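Local coordinates for protein glycosyl transferase (PDB 5TZJ) that belongs to the family 2 glycosyl transferases, pairing an alpha/beta domain with a helical linker domain and holding uridine-diphosphate-N-acetylglucosamine, at residues Lys134-Val140 with Arg191-Asp197; Val140-Asn144 with His241-Ile245; Met183-Leu187 with Glu231-Leu237; Glu34-Val38 with Val77-Glu83; Phe221-Met225 with His253-Thr259. One frame throughout, in Å; residues are numbered along the deposited sequence.

Contact 1 (Lys134-Val140 with Arg191-Asp197); sequences KETAPEV and RISVLSD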
# COMPACT_ATOMS: atom_id res chain seq x y z
N LYS A 134 -10.15 -14.26 -0.56
CA LYS A 134 -11.12 -15.32 -0.30
C LYS A 134 -11.00 -16.48 -1.27
O LYS A 134 -11.59 -17.54 -1.03
CB LYS A 134 -12.56 -14.78 -0.34
CG LYS A 134 -12.89 -13.75 0.74
CD LYS A 134 -12.83 -14.36 2.14
CE LYS A 134 -12.18 -13.41 3.15
NZ LYS A 134 -12.84 -12.06 3.22
N GLU A 135 -10.24 -16.32 -2.35
CA GLU A 135 -10.17 -17.32 -3.40
C GLU A 135 -8.81 -17.19 -4.09
O GLU A 135 -8.25 -16.10 -4.18
CB GLU A 135 -11.31 -17.12 -4.41
CG GLU A 135 -11.77 -18.39 -5.11
CD GLU A 135 -13.06 -18.17 -5.91
OE1 GLU A 135 -13.58 -19.16 -6.48
OE2 GLU A 135 -13.54 -17.01 -5.95
N THR A 136 -8.29 -18.32 -4.56
CA THR A 136 -7.14 -18.27 -5.44
C THR A 136 -7.62 -17.92 -6.84
O THR A 136 -8.64 -18.43 -7.31
CB THR A 136 -6.40 -19.60 -5.45
OG1 THR A 136 -5.85 -19.85 -4.15
CG2 THR A 136 -5.29 -19.58 -6.47
N ALA A 137 -6.90 -17.03 -7.51
CA ALA A 137 -7.33 -16.59 -8.83
C ALA A 137 -6.15 -16.38 -9.75
O ALA A 137 -5.25 -15.59 -9.45
CB ALA A 137 -8.15 -15.30 -8.72
N PRO A 138 -6.11 -17.06 -10.90
CA PRO A 138 -4.96 -16.88 -11.81
C PRO A 138 -4.90 -15.50 -12.45
O PRO A 138 -3.82 -15.04 -12.80
CB PRO A 138 -5.19 -17.97 -12.88
CG PRO A 138 -6.24 -18.87 -12.30
CD PRO A 138 -7.08 -18.04 -11.41
N GLU A 139 -6.03 -14.83 -12.60
CA GLU A 139 -6.05 -13.55 -13.29
C GLU A 139 -7.08 -12.67 -12.61
O GLU A 139 -8.23 -13.08 -12.50
CB GLU A 139 -6.39 -13.72 -14.78
CG GLU A 139 -6.37 -12.41 -15.55
CD GLU A 139 -5.73 -12.56 -16.92
OE1 GLU A 139 -6.43 -12.99 -17.86
OE2 GLU A 139 -4.52 -12.26 -17.05
N VAL A 140 -6.65 -11.50 -12.14
CA VAL A 140 -7.54 -10.49 -11.57
C VAL A 140 -7.14 -9.13 -12.12
O VAL A 140 -6.01 -8.92 -12.59
CB VAL A 140 -7.50 -10.45 -10.02
CG1 VAL A 140 -7.95 -11.78 -9.44
CG2 VAL A 140 -6.08 -10.09 -9.54
N ARG A 191 -0.43 -9.42 -16.05
CA ARG A 191 -1.28 -10.35 -15.33
C ARG A 191 -0.98 -10.24 -13.84
O ARG A 191 0.19 -10.26 -13.42
CB ARG A 191 -1.07 -11.80 -15.79
CG ARG A 191 -1.60 -12.78 -14.78
CD ARG A 191 -1.78 -14.16 -15.37
NE ARG A 191 -2.48 -14.08 -16.64
CZ ARG A 191 -3.15 -15.09 -17.19
NH1 ARG A 191 -3.23 -16.25 -16.57
NH2 ARG A 191 -3.73 -14.90 -18.37
N ILE A 192 -2.05 -10.15 -13.06
CA ILE A 192 -2.01 -10.06 -11.60
C ILE A 192 -2.79 -11.25 -11.09
O ILE A 192 -3.91 -11.51 -11.55
CB ILE A 192 -2.65 -8.74 -11.10
CG1 ILE A 192 -2.01 -7.51 -11.73
CG2 ILE A 192 -2.64 -8.66 -9.55
CD1 ILE A 192 -2.71 -6.17 -11.32
N SER A 193 -2.24 -11.97 -10.13
CA SER A 193 -2.87 -13.20 -9.67
C SER A 193 -2.94 -13.17 -8.16
O SER A 193 -2.31 -12.35 -7.51
CB SER A 193 -2.09 -14.44 -10.13
OG SER A 193 -1.69 -14.31 -11.47
N VAL A 194 -3.72 -14.09 -7.61
CA VAL A 194 -3.93 -14.18 -6.17
C VAL A 194 -3.80 -15.64 -5.79
O VAL A 194 -4.54 -16.49 -6.33
CB VAL A 194 -5.30 -13.63 -5.73
CG1 VAL A 194 -5.40 -13.67 -4.21
CG2 VAL A 194 -5.49 -12.19 -6.25
N LEU A 195 -2.89 -15.93 -4.88
CA LEU A 195 -2.69 -17.28 -4.38
C LEU A 195 -3.15 -17.31 -2.93
O LEU A 195 -2.57 -16.63 -2.08
CB LEU A 195 -1.24 -17.71 -4.56
CG LEU A 195 -0.77 -19.09 -4.15
CD1 LEU A 195 -0.17 -19.82 -5.31
CD2 LEU A 195 0.30 -18.85 -3.19
N SER A 196 -4.23 -18.05 -2.65
CA SER A 196 -4.84 -18.08 -1.33
C SER A 196 -4.90 -19.48 -0.72
O SER A 196 -5.70 -19.71 0.19
CB SER A 196 -6.24 -17.48 -1.38
OG SER A 196 -6.19 -16.08 -1.46
N ASP A 197 -4.06 -20.42 -1.16
CA ASP A 197 -4.21 -21.81 -0.73
C ASP A 197 -3.89 -22.01 0.75
O ASP A 197 -4.49 -22.89 1.39
CB ASP A 197 -3.34 -22.72 -1.61
CG ASP A 197 -3.93 -22.89 -3.00
OD1 ASP A 197 -5.01 -22.33 -3.25
OD2 ASP A 197 -3.32 -23.59 -3.83
O HOH W 1 -4.47 -9.26 -14.52
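R191 opens the pairing with a salt bridge to E139, its NE 2.8 Å from OE2. Carboxylate and guanidinium are turned 67° against each other, so the two groups do not meet as a flat, two-pronged pair; the bend of the arginine at chi3 (-48°) brings NE round to the acid. I192 accepts the N-H of V140 through its carbonyl, while a water links its own N to V140 O; their CG2 methyls lie 3.7 Å apart. S193 then uses its side chain: OG donates to P138 O over 2.6 Å, approaching from above the carbonyl plane, and also bonds S113. V194 forms an antiparallel hydrogen-bonded pair with A137 (A137 N to V194 O 2.7 Å, V194 N to A137 O 2.8 Å). Strand 192-195, parallel to 115-122 in the mixed sheet of the transferase domain, thereby gains an irregular antiparallel neighbour that turns a corner at P138. L195 points away from it; its side chain packs on F107 and L116. At S196 the backbone N gives a bond to T136 OG1 (2.8 Å), whereas its OG turns to F133 O. T136 OG1 in turn donates to D197 OD1, 2.8 Å away, meeting it from above the carboxylate plane.

Contact 2 (Val140-Asn144 with His241-Ile245); sequences VTLLN and HKDQI
The imidazole of H241 receives L143 over one face, with CD1 of the leucine 4.2 Å from the ring's CG. A second flat group, the amide of N144, serves its own loop: OD1 accepts the backbone N-H of T141, which approaches from above the amide plane at 2.9 Å. T141 OG1 closes an ST turn by accepting from L143 N at 3.1 Å, and its bond from N144 N is weak. This compact turn, which follows strand 139-140 of the transferase domain, presents two successive leucines to helix 239-256 of the linker domain, and the junction is van der Waals packing, without a hydrogen bond across it. L143 does most of the work. With its CG opposite the carbonyl carbon (chi1 -62°), it lays CD2 3.6 Å from I245 CG1 and 3.8 Å from Q244 CB, at right angles to the isoleucine. Deeper in, L142 CD1 meets I245 CD1 at 3.8 Å. L142 also rests on Y186 and L187, and I245 on I232, while L143 and H241 lie at the exposed margin.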
# COMPACT_ATOMS: atom_id res chain seq x y z
N VAL A 140 -6.65 -11.50 -12.14
CA VAL A 140 -7.54 -10.49 -11.57
C VAL A 140 -7.14 -9.13 -12.12
O VAL A 140 -6.01 -8.92 -12.59
CB VAL A 140 -7.50 -10.45 -10.02
CG1 VAL A 140 -7.95 -11.78 -9.44
CG2 VAL A 140 -6.08 -10.09 -9.54
N THR A 141 -8.07 -8.18 -12.02
CA THR A 141 -7.85 -6.82 -12.50
C THR A 141 -8.14 -5.81 -11.40
O THR A 141 -8.77 -6.11 -10.37
CB THR A 141 -8.70 -6.49 -13.74
OG1 THR A 141 -10.02 -6.10 -13.33
CG2 THR A 141 -8.84 -7.72 -14.67
N LEU A 142 -7.66 -4.59 -11.64
CA LEU A 142 -7.92 -3.48 -10.74
C LEU A 142 -9.40 -3.20 -10.61
O LEU A 142 -9.83 -2.70 -9.57
CB LEU A 142 -7.21 -2.22 -11.24
CG LEU A 142 -5.73 -2.09 -10.93
CD1 LEU A 142 -5.10 -0.92 -11.71
CD2 LEU A 142 -5.52 -1.92 -9.42
N LEU A 143 -10.20 -3.55 -11.62
CA LEU A 143 -11.61 -3.23 -11.61
C LEU A 143 -12.51 -4.42 -11.33
O LEU A 143 -13.72 -4.23 -11.18
CB LEU A 143 -12.03 -2.59 -12.95
CG LEU A 143 -11.39 -1.26 -13.35
CD1 LEU A 143 -11.89 -0.84 -14.73
CD2 LEU A 143 -11.67 -0.20 -12.29
N ASN A 144 -12.00 -5.65 -11.28
CA ASN A 144 -12.93 -6.74 -11.01
C ASN A 144 -12.59 -7.46 -9.72
O ASN A 144 -13.09 -8.55 -9.46
CB ASN A 144 -13.04 -7.71 -12.19
CG ASN A 144 -11.81 -8.61 -12.37
OD1 ASN A 144 -10.89 -8.67 -11.52
ND2 ASN A 144 -11.79 -9.33 -13.49
N HIS A 241 -11.50 3.45 -18.31
CA HIS A 241 -10.93 2.56 -17.30
C HIS A 241 -10.02 3.32 -16.33
O HIS A 241 -10.06 3.07 -15.11
CB HIS A 241 -10.15 1.43 -18.00
CG HIS A 241 -11.03 0.44 -18.67
ND1 HIS A 241 -10.57 -0.70 -19.28
CD2 HIS A 241 -12.37 0.41 -18.82
CE1 HIS A 241 -11.57 -1.39 -19.78
NE2 HIS A 241 -12.69 -0.74 -19.52
N LYS A 242 -9.23 4.25 -16.83
CA LYS A 242 -8.38 5.05 -15.95
C LYS A 242 -9.21 5.81 -14.93
O LYS A 242 -8.87 5.84 -13.73
CB LYS A 242 -7.54 6.05 -16.75
CG LYS A 242 -6.48 5.46 -17.63
CD LYS A 242 -6.36 6.36 -18.87
CE LYS A 242 -5.16 7.14 -18.80
NZ LYS A 242 -4.91 8.01 -19.97
N ASP A 243 -10.29 6.46 -15.40
CA ASP A 243 -11.17 7.19 -14.48
C ASP A 243 -11.74 6.24 -13.45
O ASP A 243 -11.81 6.57 -12.25
CB ASP A 243 -12.35 7.84 -15.23
CG ASP A 243 -11.98 9.18 -15.90
OD1 ASP A 243 -10.78 9.59 -15.87
OD2 ASP A 243 -12.92 9.83 -16.45
N GLN A 244 -12.12 5.04 -13.89
CA GLN A 244 -12.73 4.07 -12.99
C GLN A 244 -11.73 3.58 -11.97
O GLN A 244 -12.08 3.40 -10.80
CB GLN A 244 -13.30 2.90 -13.78
CG GLN A 244 -14.81 2.86 -13.77
CD GLN A 244 -15.38 2.78 -12.33
OE1 GLN A 244 -14.74 2.26 -11.40
NE2 GLN A 244 -16.58 3.32 -12.15
N ILE A 245 -10.47 3.35 -12.38
CA ILE A 245 -9.43 2.98 -11.40
C ILE A 245 -9.18 4.12 -10.40
O ILE A 245 -9.08 3.90 -9.18
CB ILE A 245 -8.15 2.55 -12.13
CG1 ILE A 245 -8.41 1.22 -12.84
CG2 ILE A 245 -6.90 2.48 -11.16
CD1 ILE A 245 -7.44 1.03 -14.02

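Contact 3 (Met183-Leu187 with Glu231-Leu237); sequences MKAYL and EILNADL
L187 and E231 meet through two first torsions: L187 holds CG opposite its carbonyl carbon (chi1 -75°), whereas E231 has CG opposite its backbone N (chi1 -165°) and then folds at chi2 (70°). The first torsion puts the glutamate's CG against both L187 CD1 and K184 CG, 3.8 Å from each; the fold at chi2 turns the carboxylate over the K184 chain. K184 itself is extended beyond CG and crosses the acid at about a right angle. Its CE comes within 3.4 Å of E231 OE2, but NZ stays 4.4 Å from that oxygen, beyond a salt bridge, so any attraction is probably a diffuse one. L187 divides its two methyls. CD1 packs on E231 and on the CA of I232, while CD2 reaches past the end of helix 218-233 to A235 CB at 4.0 Å and L237 CD1 at 4.1 Å, the latter brought back by an inverse gamma turn centred on D236. Beside this, M183, doubly bent, reaches I232 CG1 with CE over 3.9 Å; I232 also rests on I245 and L246 of helix 239-256. Here helix 177-188 packs side chain to side chain against the C-terminal end of helix 218-233, a helix-helix interface between the transferase fold and the helical linker region.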
# COMPACT_ATOMS: atom_id res chain seq x y z
N MET A 183 0.92 0.48 -6.82
CA MET A 183 -0.02 0.94 -7.85
C MET A 183 0.65 0.97 -9.21
O MET A 183 0.05 0.55 -10.22
CB MET A 183 -0.60 2.33 -7.50
CG MET A 183 -1.77 2.30 -6.57
SD MET A 183 -3.26 1.45 -7.21
CE MET A 183 -3.34 2.08 -8.88
N LYS A 184 1.90 1.45 -9.26
CA LYS A 184 2.69 1.38 -10.49
C LYS A 184 2.83 -0.07 -10.97
O LYS A 184 2.70 -0.36 -12.16
CB LYS A 184 4.09 1.98 -10.27
CG LYS A 184 4.19 3.52 -10.30
CD LYS A 184 5.63 4.01 -9.94
CE LYS A 184 5.78 5.55 -9.98
NZ LYS A 184 7.13 6.08 -9.56
N ALA A 185 3.14 -0.99 -10.05
CA ALA A 185 3.31 -2.38 -10.48
C ALA A 185 1.99 -2.94 -10.99
O ALA A 185 1.95 -3.66 -11.99
CB ALA A 185 3.83 -3.24 -9.32
N TYR A 186 0.88 -2.59 -10.32
CA TYR A 186 -0.43 -3.03 -10.81
C TYR A 186 -0.70 -2.47 -12.21
O TYR A 186 -1.14 -3.20 -13.12
CB TYR A 186 -1.54 -2.59 -9.87
CG TYR A 186 -1.71 -3.35 -8.55
CD1 TYR A 186 -1.26 -4.63 -8.39
CD2 TYR A 186 -2.39 -2.74 -7.48
CE1 TYR A 186 -1.47 -5.31 -7.15
CE2 TYR A 186 -2.64 -3.40 -6.28
CZ TYR A 186 -2.17 -4.70 -6.12
OH TYR A 186 -2.40 -5.32 -4.91
N LEU A 187 -0.47 -1.17 -12.38
CA LEU A 187 -0.80 -0.51 -13.65
C LEU A 187 0.02 -1.06 -14.84
O LEU A 187 -0.45 -1.03 -15.98
CB LEU A 187 -0.60 1.00 -13.50
CG LEU A 187 -1.66 1.79 -12.70
CD1 LEU A 187 -1.18 3.20 -12.35
CD2 LEU A 187 -3.05 1.86 -13.41
N GLU A 231 -0.15 9.06 -11.81
CA GLU A 231 0.24 7.78 -12.39
C GLU A 231 -0.93 7.11 -13.09
O GLU A 231 -0.80 6.66 -14.24
CB GLU A 231 0.82 6.87 -11.30
CG GLU A 231 1.56 5.72 -11.86
CD GLU A 231 2.89 6.16 -12.51
OE1 GLU A 231 3.25 5.59 -13.53
OE2 GLU A 231 3.57 7.11 -12.02
N ILE A 232 -2.08 7.02 -12.41
CA ILE A 232 -3.25 6.35 -13.01
C ILE A 232 -3.67 7.05 -14.29
O ILE A 232 -3.87 6.42 -15.33
CB ILE A 232 -4.41 6.29 -12.01
CG1 ILE A 232 -4.10 5.32 -10.84
CG2 ILE A 232 -5.78 5.94 -12.72
CD1 ILE A 232 -4.92 5.58 -9.56
N LEU A 233 -3.80 8.36 -14.23
CA LEU A 233 -4.32 9.11 -15.38
C LEU A 233 -3.34 9.10 -16.54
O LEU A 233 -3.74 9.33 -17.69
CB LEU A 233 -4.68 10.53 -14.92
CG LEU A 233 -5.98 10.50 -14.11
CD1 LEU A 233 -6.23 11.84 -13.48
CD2 LEU A 233 -7.13 10.19 -15.04
N ASN A 234 -2.08 8.77 -16.28
CA ASN A 234 -1.12 8.64 -17.36
C ASN A 234 -0.89 7.21 -17.78
O ASN A 234 -0.09 6.98 -18.68
CB ASN A 234 0.22 9.26 -16.99
CG ASN A 234 0.24 10.73 -17.21
OD1 ASN A 234 0.38 11.21 -18.35
ND2 ASN A 234 0.06 11.48 -16.13
N ALA A 235 -1.55 6.23 -17.17
CA ALA A 235 -1.33 4.87 -17.63
C ALA A 235 -1.77 4.69 -19.10
O ALA A 235 -2.62 5.41 -19.63
CB ALA A 235 -2.07 3.87 -16.74
N ASP A 236 -1.23 3.64 -19.72
CA ASP A 236 -1.56 3.30 -21.10
C ASP A 236 -2.80 2.40 -21.13
O ASP A 236 -2.75 1.20 -21.39
CB ASP A 236 -0.36 2.63 -21.78
CG ASP A 236 -0.58 2.41 -23.27
OD1 ASP A 236 -1.51 3.03 -23.86
OD2 ASP A 236 0.19 1.60 -23.86
N LEU A 237 -3.94 3.03 -20.87
CA LEU A 237 -5.20 2.32 -20.73
C LEU A 237 -6.30 3.21 -21.28
O LEU A 237 -6.13 4.43 -21.39
CB LEU A 237 -5.47 1.99 -19.25
CG LEU A 237 -4.50 1.04 -18.55
CD1 LEU A 237 -4.71 1.10 -17.06
CD2 LEU A 237 -4.69 -0.41 -19.07

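Contact 4 (Glu34-Val38 with Val77-Glu83); sequences EVVVV and VALKQAE
A78 and the valines V36 and V38 make the tight half of the contact: the alanine CB touches both V36 CG1 and V38 CG2, 3.6 Å from each. Consistent with the small side chain, the axes of strand 34-38 and helix 77-81 come within 8.3 Å, running 147° apart. V77 packs more loosely, its CG1 4.2 Å from V38 CG2. The Q81 side is more open and water-linked: OE1 lies 3.3 Å from V36 CG1, and a water joins that oxygen to V37 O. Past the helix end the contact turns polar. E34 places CG between its backbone N and carbonyl carbon (chi1 72°) and extends beyond it, so that OE2 accepts E83 N at 2.8 Å, almost straight (174°) and on the syn side. The carboxylates of E34 and E83 share K60 as a salt-bridge partner, which probably offsets their repulsion; E34 OE2 also bonds S4. A helix packed, nearly antiparallel in direction, on a strand of the parallel part of the sheet belongs to the layered alpha/beta, Rossmann-like architecture of family 2 glycosyl transferases, here with the V38 side chain about 7 Å from bound uridine-diphosphate-N-acetylglucosamine.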
# COMPACT_ATOMS: atom_id res chain seq x y z
N GLU A 34 17.72 -16.12 -3.17
CA GLU A 34 18.70 -15.35 -2.45
C GLU A 34 17.94 -14.45 -1.49
O GLU A 34 16.76 -14.15 -1.72
CB GLU A 34 19.57 -14.51 -3.39
CG GLU A 34 18.84 -13.31 -4.02
CD GLU A 34 19.75 -12.52 -4.95
OE1 GLU A 34 20.96 -12.84 -5.00
OE2 GLU A 34 19.27 -11.61 -5.65
N VAL A 35 18.60 -14.06 -0.40
CA VAL A 35 18.01 -13.18 0.59
C VAL A 35 18.85 -11.93 0.59
O VAL A 35 20.05 -11.99 0.87
CB VAL A 35 17.98 -13.83 1.99
CG1 VAL A 35 17.31 -12.87 3.03
CG2 VAL A 35 17.31 -15.16 1.94
N VAL A 36 18.24 -10.80 0.24
CA VAL A 36 18.96 -9.54 0.09
C VAL A 36 18.56 -8.66 1.26
O VAL A 36 17.43 -8.15 1.32
CB VAL A 36 18.66 -8.85 -1.24
CG1 VAL A 36 19.59 -7.62 -1.42
CG2 VAL A 36 18.77 -9.85 -2.40
N VAL A 37 19.49 -8.52 2.19
CA VAL A 37 19.28 -7.78 3.41
C VAL A 37 20.01 -6.46 3.26
O VAL A 37 21.25 -6.45 3.07
CB VAL A 37 19.80 -8.56 4.64
CG1 VAL A 37 19.67 -7.69 5.93
CG2 VAL A 37 19.04 -9.89 4.78
N VAL A 38 19.27 -5.35 3.35
CA VAL A 38 19.87 -4.03 3.41
C VAL A 38 19.52 -3.41 4.76
O VAL A 38 18.35 -3.17 5.08
CB VAL A 38 19.43 -3.14 2.26
CG1 VAL A 38 20.16 -1.75 2.37
CG2 VAL A 38 19.76 -3.82 0.97
N VAL A 77 17.88 -0.15 -2.77
CA VAL A 77 19.25 -0.67 -2.87
C VAL A 77 19.22 -2.16 -3.09
O VAL A 77 19.95 -2.70 -3.96
CB VAL A 77 20.03 -0.31 -1.59
CG1 VAL A 77 21.44 -0.94 -1.60
CG2 VAL A 77 20.02 1.20 -1.36
N ALA A 78 18.34 -2.87 -2.36
CA ALA A 78 18.23 -4.31 -2.52
C ALA A 78 17.71 -4.68 -3.90
O ALA A 78 18.14 -5.68 -4.49
CB ALA A 78 17.30 -4.90 -1.45
N LEU A 79 16.71 -3.93 -4.39
CA LEU A 79 16.12 -4.28 -5.68
C LEU A 79 17.16 -4.21 -6.79
O LEU A 79 17.22 -5.10 -7.67
CB LEU A 79 14.92 -3.36 -5.96
CG LEU A 79 14.09 -3.62 -7.22
CD1 LEU A 79 13.66 -5.09 -7.31
CD2 LEU A 79 12.86 -2.65 -7.27
N LYS A 80 18.06 -3.21 -6.73
CA LYS A 80 19.13 -3.12 -7.71
C LYS A 80 20.08 -4.32 -7.64
O LYS A 80 20.52 -4.82 -8.68
CB LYS A 80 19.89 -1.81 -7.53
CG LYS A 80 19.24 -0.64 -8.29
CD LYS A 80 19.12 0.62 -7.43
CE LYS A 80 18.30 1.71 -8.16
NZ LYS A 80 17.61 2.67 -7.24
N GLN A 81 20.41 -4.79 -6.42
CA GLN A 81 21.31 -5.94 -6.25
C GLN A 81 20.65 -7.25 -6.64
O GLN A 81 21.34 -8.22 -6.95
CB GLN A 81 21.79 -6.06 -4.80
CG GLN A 81 22.66 -4.90 -4.29
CD GLN A 81 22.80 -4.86 -2.76
OE1 GLN A 81 22.12 -5.58 -2.04
NE2 GLN A 81 23.68 -3.98 -2.27
N ALA A 82 19.32 -7.29 -6.64
CA ALA A 82 18.57 -8.52 -6.79
C ALA A 82 18.77 -9.15 -8.17
O ALA A 82 18.65 -8.48 -9.20
CB ALA A 82 17.09 -8.23 -6.55
N GLU A 83 19.02 -10.46 -8.17
CA GLU A 83 19.20 -11.23 -9.38
C GLU A 83 18.08 -12.24 -9.64
O GLU A 83 18.10 -12.90 -10.68
CB GLU A 83 20.55 -11.95 -9.34
CG GLU A 83 21.73 -11.03 -9.60
CD GLU A 83 23.06 -11.77 -9.64
OE1 GLU A 83 23.61 -12.06 -8.55
OE2 GLU A 83 23.54 -12.07 -10.76
O HOH W 2 22.72 -6.25 0.32

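Contact 5 (Phe221-Met225 with His253-Thr259); sequences FYEVM and HFSFSRT
F221 of helix 218-233 meets R258, just past the end of helix 239-256; the two helices run antiparallel as a helical hairpin of the linker domain, the CA atoms of M225 and H253 being 8.8 Å apart. The R258 guanidinium lies flat on the F221 ring, planes 12° apart, with CZ 4.2 Å from the centroid; this is a cation-pi stack, and CD adds a CH-pi contact to the same face at 3.6 Å. A bend of the arginine at chi3 (61°) lets the chain run across the ring in this way. Beside it the H253 ring meets F221 rim to rim and M225 obliquely, SD lying 3.5 Å from ND1. T259 OG1, after the helix end, links H253 to Y222: it is hydrogen-bonded to H253 NE2 at 2.7 Å and, at the ring edge of Y222, to OH, though the modelled 2.4 Å is doubtfully short. S257 OG, which accepts T259 N in an ST turn, donates to H253 O over 2.7 Å, and S257 N reaches that same oxygen from the opposite face of its carbonyl plane.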
# COMPACT_ATOMS: atom_id res chain seq x y z
N PHE A 221 2.54 13.16 2.90
CA PHE A 221 1.57 12.09 2.68
C PHE A 221 0.77 12.33 1.41
O PHE A 221 0.62 11.42 0.58
CB PHE A 221 0.61 11.99 3.88
CG PHE A 221 -0.48 10.97 3.69
CD1 PHE A 221 -0.18 9.62 3.74
CD2 PHE A 221 -1.80 11.37 3.45
CE1 PHE A 221 -1.18 8.64 3.56
CE2 PHE A 221 -2.80 10.42 3.28
CZ PHE A 221 -2.49 9.04 3.34
N TYR A 222 0.22 13.55 1.26
CA TYR A 222 -0.69 13.80 0.15
C TYR A 222 0.04 14.06 -1.16
O TYR A 222 -0.57 13.94 -2.21
CB TYR A 222 -1.61 15.01 0.48
CG TYR A 222 -2.70 14.65 1.49
CD1 TYR A 222 -3.72 13.76 1.16
CD2 TYR A 222 -2.68 15.18 2.78
CE1 TYR A 222 -4.69 13.40 2.10
CE2 TYR A 222 -3.69 14.83 3.72
CZ TYR A 222 -4.69 13.96 3.34
OH TYR A 222 -5.69 13.53 4.23
N GLU A 223 1.35 14.33 -1.11
CA GLU A 223 2.13 14.31 -2.35
C GLU A 223 2.18 12.89 -2.93
O GLU A 223 2.15 12.71 -4.15
CB GLU A 223 3.56 14.83 -2.10
CG GLU A 223 4.54 14.57 -3.27
CD GLU A 223 4.21 15.41 -4.49
OE1 GLU A 223 4.82 15.20 -5.56
OE2 GLU A 223 3.32 16.30 -4.40
N VAL A 224 2.32 11.87 -2.08
CA VAL A 224 2.27 10.50 -2.63
C VAL A 224 0.89 10.22 -3.22
O VAL A 224 0.75 9.51 -4.23
CB VAL A 224 2.60 9.47 -1.55
CG1 VAL A 224 2.42 8.01 -2.08
CG2 VAL A 224 4.02 9.73 -0.89
N MET A 225 -0.16 10.76 -2.61
CA MET A 225 -1.51 10.53 -3.17
C MET A 225 -1.66 11.19 -4.54
O MET A 225 -2.17 10.57 -5.50
CB MET A 225 -2.59 11.02 -2.19
CG MET A 225 -2.59 10.31 -0.80
SD MET A 225 -2.67 8.52 -0.89
CE MET A 225 -0.97 8.06 -0.40
N HIS A 253 -9.21 5.23 -0.43
CA HIS A 253 -8.41 6.23 0.32
C HIS A 253 -9.28 6.94 1.35
O HIS A 253 -8.92 7.02 2.53
CB HIS A 253 -7.83 7.24 -0.65
CG HIS A 253 -7.17 8.40 0.04
ND1 HIS A 253 -5.86 8.34 0.46
CD2 HIS A 253 -7.63 9.63 0.41
CE1 HIS A 253 -5.53 9.48 1.06
NE2 HIS A 253 -6.58 10.28 1.04
N PHE A 254 -10.47 7.41 0.91
CA PHE A 254 -11.35 8.16 1.80
C PHE A 254 -12.00 7.28 2.84
O PHE A 254 -12.42 7.80 3.89
CB PHE A 254 -12.44 8.92 0.99
CG PHE A 254 -11.97 10.24 0.43
CD1 PHE A 254 -11.21 10.29 -0.75
CD2 PHE A 254 -12.25 11.42 1.11
CE1 PHE A 254 -10.76 11.49 -1.24
CE2 PHE A 254 -11.83 12.62 0.61
CZ PHE A 254 -11.07 12.68 -0.55
N SER A 255 -12.04 5.95 2.60
CA SER A 255 -12.59 5.03 3.58
C SER A 255 -11.57 4.58 4.60
O SER A 255 -11.94 4.35 5.76
CB SER A 255 -13.17 3.76 2.93
OG SER A 255 -14.10 4.10 1.94
N PHE A 256 -10.29 4.40 4.20
CA PHE A 256 -9.37 3.70 5.08
C PHE A 256 -8.16 4.51 5.48
O PHE A 256 -7.52 4.16 6.47
CB PHE A 256 -8.96 2.36 4.46
CG PHE A 256 -10.11 1.42 4.33
CD1 PHE A 256 -10.82 1.05 5.46
CD2 PHE A 256 -10.55 0.98 3.10
CE1 PHE A 256 -11.94 0.20 5.37
CE2 PHE A 256 -11.65 0.14 3.00
CZ PHE A 256 -12.34 -0.25 4.14
N SER A 257 -7.86 5.59 4.83
CA SER A 257 -6.66 6.33 5.18
C SER A 257 -6.96 7.34 6.28
O SER A 257 -8.12 7.53 6.69
CB SER A 257 -6.09 7.04 3.96
OG SER A 257 -6.86 8.23 3.76
N ARG A 258 -5.91 8.04 6.72
CA ARG A 258 -6.00 9.13 7.69
C ARG A 258 -6.87 10.28 7.20
O ARG A 258 -7.26 11.15 7.99
CB ARG A 258 -4.57 9.68 7.98
CG ARG A 258 -4.03 10.42 6.72
CD ARG A 258 -2.57 10.85 6.88
NE ARG A 258 -1.70 9.70 7.07
CZ ARG A 258 -0.46 9.80 7.54
NH1 ARG A 258 0.06 10.99 7.87
NH2 ARG A 258 0.25 8.69 7.71
N THR A 259 -7.15 10.34 5.90
CA THR A 259 -8.11 11.33 5.42
C THR A 259 -9.48 11.12 6.08
O THR A 259 -10.21 12.09 6.41
CB THR A 259 -8.21 11.24 3.90
OG1 THR A 259 -6.97 11.66 3.35
CG2 THR A 259 -9.34 12.19 3.36

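In the fold
Contacts 1, 2 and 3 form a continuous run from the transferase sheet to the linker domain. Contacts 1 and 2 share V140, and contact 1 meets contact 3 where I192 CD1 lies 3.6 Å from Y186 CD1. Contacts 2 and 3 have centres only 10 Å apart and also touch, both joining transferase elements to the helices 218-233 and 239-256. Those two helices meet each other directly in contact 5, its centre 18 Å from that of contact 3. Contact 4 stands apart in the alpha/beta domain, its nearest atoms about 9 Å from contact 3. Of contacts 3, 4 and 5, contact 4 comes nearest to bound uridine-diphosphate-N-acetylglucosamine: the side chains of V38, R258 and M183 lie about 7, 9 and 13 Å from it.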